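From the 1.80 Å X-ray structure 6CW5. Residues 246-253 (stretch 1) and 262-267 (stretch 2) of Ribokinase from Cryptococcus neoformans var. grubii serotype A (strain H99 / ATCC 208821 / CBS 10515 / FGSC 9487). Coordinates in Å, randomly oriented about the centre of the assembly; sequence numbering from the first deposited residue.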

ATOM      1  N   THR A 246       8.812  -9.720  24.460  1.00 26.07           N
ATOM      2  CA  THR A 246      10.014  -9.413  25.215  1.00 25.98           C
ATOM      3  C   THR A 246       9.626  -8.633  26.465  1.00 35.06           C
ATOM      4  O   THR A 246       8.710  -7.804  26.437  1.00 29.25           O
ATOM      5  CB  THR A 246      11.015  -8.625  24.360  1.00 31.62           C
ATOM      6  OG1 THR A 246      10.436  -7.383  23.959  1.00 30.79           O
ATOM      7  CG2 THR A 246      11.340  -9.411  23.096  1.00 31.47           C
ATOM      8  N   LEU A 247      10.278  -8.950  27.583  1.00 28.64           N
ATOM      9  CA  LEU A 247      10.040  -8.259  28.841  1.00 28.94           C
ATOM     10  C   LEU A 247      11.314  -7.583  29.333  1.00 33.83           C
ATOM     11  O   LEU A 247      11.563  -7.534  30.535  1.00 41.25           O
ATOM     12  CB  LEU A 247       9.499  -9.214  29.908  1.00 27.23           C
ATOM     13  CG  LEU A 247       8.325 -10.155  29.568  1.00 30.74           C
ATOM     14  CD1 LEU A 247       8.070 -11.183  30.698  1.00 30.25           C
ATOM     15  CD2 LEU A 247       7.047  -9.374  29.236  1.00 29.53           C
ATOM     16  N   GLY A 248      12.137  -7.076  28.415  1.00 47.72           N
ATOM     17  CA  GLY A 248      13.355  -6.369  28.808  1.00 48.43           C
ATOM     18  C   GLY A 248      14.318  -7.281  29.559  1.00 54.53           C
ATOM     19  O   GLY A 248      14.530  -8.447  29.202  1.00 57.82           O
ATOM     20  N   ALA A 249      14.909  -6.749  30.627  1.00 42.85           N
ATOM     21  CA  ALA A 249      15.804  -7.563  31.443  1.00 48.44           C
ATOM     22  C   ALA A 249      15.076  -8.713  32.130  1.00 53.17           C
ATOM     23  O   ALA A 249      15.726  -9.667  32.568  1.00 59.46           O
ATOM     24  CB  ALA A 249      16.515  -6.694  32.490  1.00 51.86           C
ATOM     25  N   LYS A 250      13.751  -8.654  32.224  1.00 47.16           N
ATOM     26  CA  LYS A 250      12.976  -9.710  32.851  1.00 46.79           C
ATOM     27  C   LYS A 250      12.723 -10.901  31.921  1.00 48.62           C
ATOM     28  O   LYS A 250      11.938 -11.791  32.282  1.00 47.37           O
ATOM     29  CB  LYS A 250      11.644  -9.149  33.365  1.00 50.27           C
ATOM     30  N   GLY A 251      13.357 -10.950  30.753  1.00 40.91           N
ATOM     31  CA  GLY A 251      13.279 -12.130  29.911  1.00 37.68           C
ATOM     32  C   GLY A 251      12.315 -11.998  28.747  1.00 31.50           C
ATOM     33  O   GLY A 251      12.004 -10.903  28.263  1.00 30.49           O
ATOM     34  N   ILE A 252      11.875 -13.156  28.253  1.00 30.11           N
ATOM     35  CA  ILE A 252      10.955 -13.207  27.121  1.00 27.74           C
ATOM     36  C   ILE A 252       9.926 -14.304  27.351  1.00 31.62           C
ATOM     37  O   ILE A 252      10.179 -15.293  28.050  1.00 29.04           O
ATOM     38  CB  ILE A 252      11.655 -13.444  25.760  1.00 28.82           C
ATOM     39  CG1 ILE A 252      12.270 -14.831  25.717  1.00 35.84           C
ATOM     40  CG2 ILE A 252      12.748 -12.424  25.512  1.00 35.80           C
ATOM     41  CD1 ILE A 252      12.537 -15.320  24.310  1.00 41.31           C
ATOM     42  N   LEU A 253       8.760 -14.121  26.732  1.00 25.39           N
ATOM     43  CA  LEU A 253       7.703 -15.122  26.674  1.00 24.50           C
ATOM     44  C   LEU A 253       7.516 -15.571  25.226  1.00 25.71           C
ATOM     45  O   LEU A 253       7.588 -14.766  24.296  1.00 25.74           O
ATOM     46  CB  LEU A 253       6.398 -14.536  27.222  1.00 24.38           C
ATOM     47  CG  LEU A 253       6.399 -14.146  28.698  1.00 28.41           C
ATOM     48  CD1 LEU A 253       5.152 -13.329  29.079  1.00 27.75           C
ATOM     49  CD2 LEU A 253       6.475 -15.394  29.558  1.00 30.12           C
ATOM     50  N   GLY A 262       5.869 -20.240  27.081  1.00 24.19           N
ATOM     51  CA  GLY A 262       7.172 -20.541  27.645  1.00 25.46           C
ATOM     52  C   GLY A 262       7.875 -19.278  28.101  1.00 29.65           C
ATOM     53  O   GLY A 262       7.696 -18.221  27.523  1.00 28.18           O
ATOM     54  N   TYR A 263       8.679 -19.386  29.158  1.00 31.64           N
ATOM     55  CA  TYR A 263       9.423 -18.240  29.663  1.00 26.86           C
ATOM     56  C   TYR A 263      10.911 -18.540  29.640  1.00 31.18           C
ATOM     57  O   TYR A 263      11.337 -19.602  30.105  1.00 31.96           O
ATOM     58  CB  TYR A 263       9.005 -17.878  31.094  1.00 34.44           C
ATOM     59  CG  TYR A 263       9.900 -16.840  31.709  1.00 36.11           C
ATOM     60  CD1 TYR A 263       9.764 -15.504  31.377  1.00 31.95           C
ATOM     61  CD2 TYR A 263      10.889 -17.197  32.621  1.00 42.93           C
ATOM     62  CE1 TYR A 263      10.580 -14.562  31.912  1.00 34.52           C
ATOM     63  CE2 TYR A 263      11.714 -16.250  33.170  1.00 40.39           C
ATOM     64  CZ  TYR A 263      11.552 -14.937  32.814  1.00 36.15           C
ATOM     65  OH  TYR A 263      12.365 -13.968  33.340  1.00 41.92           O
ATOM     66  N   LEU A 264      11.696 -17.600  29.117  1.00 31.67           N
ATOM     67  CA  LEU A 264      13.153 -17.665  29.190  1.00 33.32           C
ATOM     68  C   LEU A 264      13.713 -16.411  29.846  1.00 34.31           C
ATOM     69  O   LEU A 264      13.379 -15.292  29.429  1.00 37.24           O
ATOM     70  CB  LEU A 264      13.780 -17.830  27.803  1.00 33.08           C
ATOM     71  CG  LEU A 264      13.845 -19.225  27.180  1.00 53.32           C
ATOM     72  CD1 LEU A 264      12.461 -19.776  26.905  1.00 61.44           C
ATOM     73  CD2 LEU A 264      14.640 -19.178  25.899  1.00 55.61           C
ATOM     74  N   PRO A 265      14.582 -16.548  30.843  1.00 28.74           N
ATOM     75  CA  PRO A 265      15.200 -15.372  31.454  1.00 29.67           C
ATOM     76  C   PRO A 265      16.272 -14.793  30.539  1.00 35.69           C
ATOM     77  O   PRO A 265      16.849 -15.477  29.692  1.00 34.80           O
ATOM     78  CB  PRO A 265      15.812 -15.932  32.744  1.00 35.97           C
ATOM     79  CG  PRO A 265      16.164 -17.347  32.390  1.00 36.83           C
ATOM     80  CD  PRO A 265      15.056 -17.806  31.445  1.00 33.96           C
ATOM     81  N   ALA A 266      16.516 -13.503  30.708  1.00 39.54           N
ATOM     82  CA  ALA A 266      17.540 -12.853  29.907  1.00 43.80           C
ATOM     83  C   ALA A 266      18.920 -13.361  30.314  1.00 45.43           C
ATOM     84  O   ALA A 266      19.173 -13.672  31.483  1.00 40.04           O
ATOM     85  CB  ALA A 266      17.472 -11.338  30.076  1.00 46.02           C
ATOM     86  N   ALA A 267      19.816 -13.450  29.335  1.00 40.24           N
ATOM     87  CA  ALA A 267      21.180 -13.858  29.636  1.00 51.96           C
ATOM     88  C   ALA A 267      21.815 -12.894  30.641  1.00 53.57           C
ATOM     89  O   ALA A 267      21.446 -11.722  30.730  1.00 55.69           O
ATOM     90  CB  ALA A 267      22.007 -13.915  28.351  1.00 54.03           C
TER

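Two short pieces of one chain pair as antiparallel strands, and the contact is organised round Tyr263, Ile252 and Ala266, the residues with the most surface covered by the opposing stretch. Together the stretches bury 381 Å², counting both sides.

The backbone sets the frame. Ile252 and Leu264 form a hydrogen-bonded antiparallel pair, with CA atoms 5.4 Å apart, closed by two bonds: Ile252 N donates to Leu264 O at 2.9 Å, and Leu264 N donates to Ile252 O at 3.0 Å. Their N-H...O angles, 159° and 169°, are close to linear, as expected of a well-formed bridge. One step along, Leu253 and Tyr263 make the non-hydrogen-bonded pair. Here CA-H groups point at carbonyls instead: Leu253 CA lies 3.2 Å from Gly262 O, and Tyr263 CA lies 3.4 Å from Ile252 O, so the latter oxygen receives both a strong bond and a weaker polarised C-H contact.

Tyr263 is the most heavily covered residue. Its CA-to-CB bond points to the same face of the sheet as that of Leu253, but with chi1 at 171° (t) the ring extends back along stretch 1, bringing its end nearer to that stretch. The hydroxyl reaches beyond the strand pairing to donate a very short hydrogen bond, Tyr263 OH to Lys250 O at 2.5 Å, tying the ring to the turn that precedes the strand. Along the ring edge, Leu253 CD2 packs at 3.8 Å from Tyr263 CD1, and Leu247 CD1 sits more loosely at 4.4 Å from Tyr263 CE1. The aromatic ring thus combines apolar packing along its edge with a polar anchor at its tip.

The turn that offers this carbonyl is held by its own backbone: Lys250 N donates to Leu247 O at 3.0 Å, and Leu247 N to Gly251 O at 2.7 Å. The Lys250 side chain is modelled only to CB and points away. Gly251 follows, where the chains run close: its CA is 3.2 Å from Leu264 O. An ideal CB here would lie 2.4 Å from Leu264 O and 2.7 Å from Tyr263 OH, both clashes, and the backbone angles (102/-158) would also jam it against the preceding carbonyl oxygen. The absence of a side chain therefore permits both the local backbone shape and the close approach.

Ile252 points to the other face of the sheet, together with Leu264. The side chains meet as neighbours across the bridge, Ile252 CG1 to Leu264 CB at 4.0 Å, an apolar contact that accompanies the paired backbone bonds. Ile252 itself is buried, with chi1 at 67° (p).

Beyond the strand pairing, Ala266 points toward stretch 1, and its methyl rests against the turn's backbone: Ala266 CB is 3.5 Å from Ala249 O and 4.2 Å from Gly248 O. These are van der Waals contacts. Pro265, between this methyl and Leu264, points away, and Ala267 makes no contact, so the packing ends here.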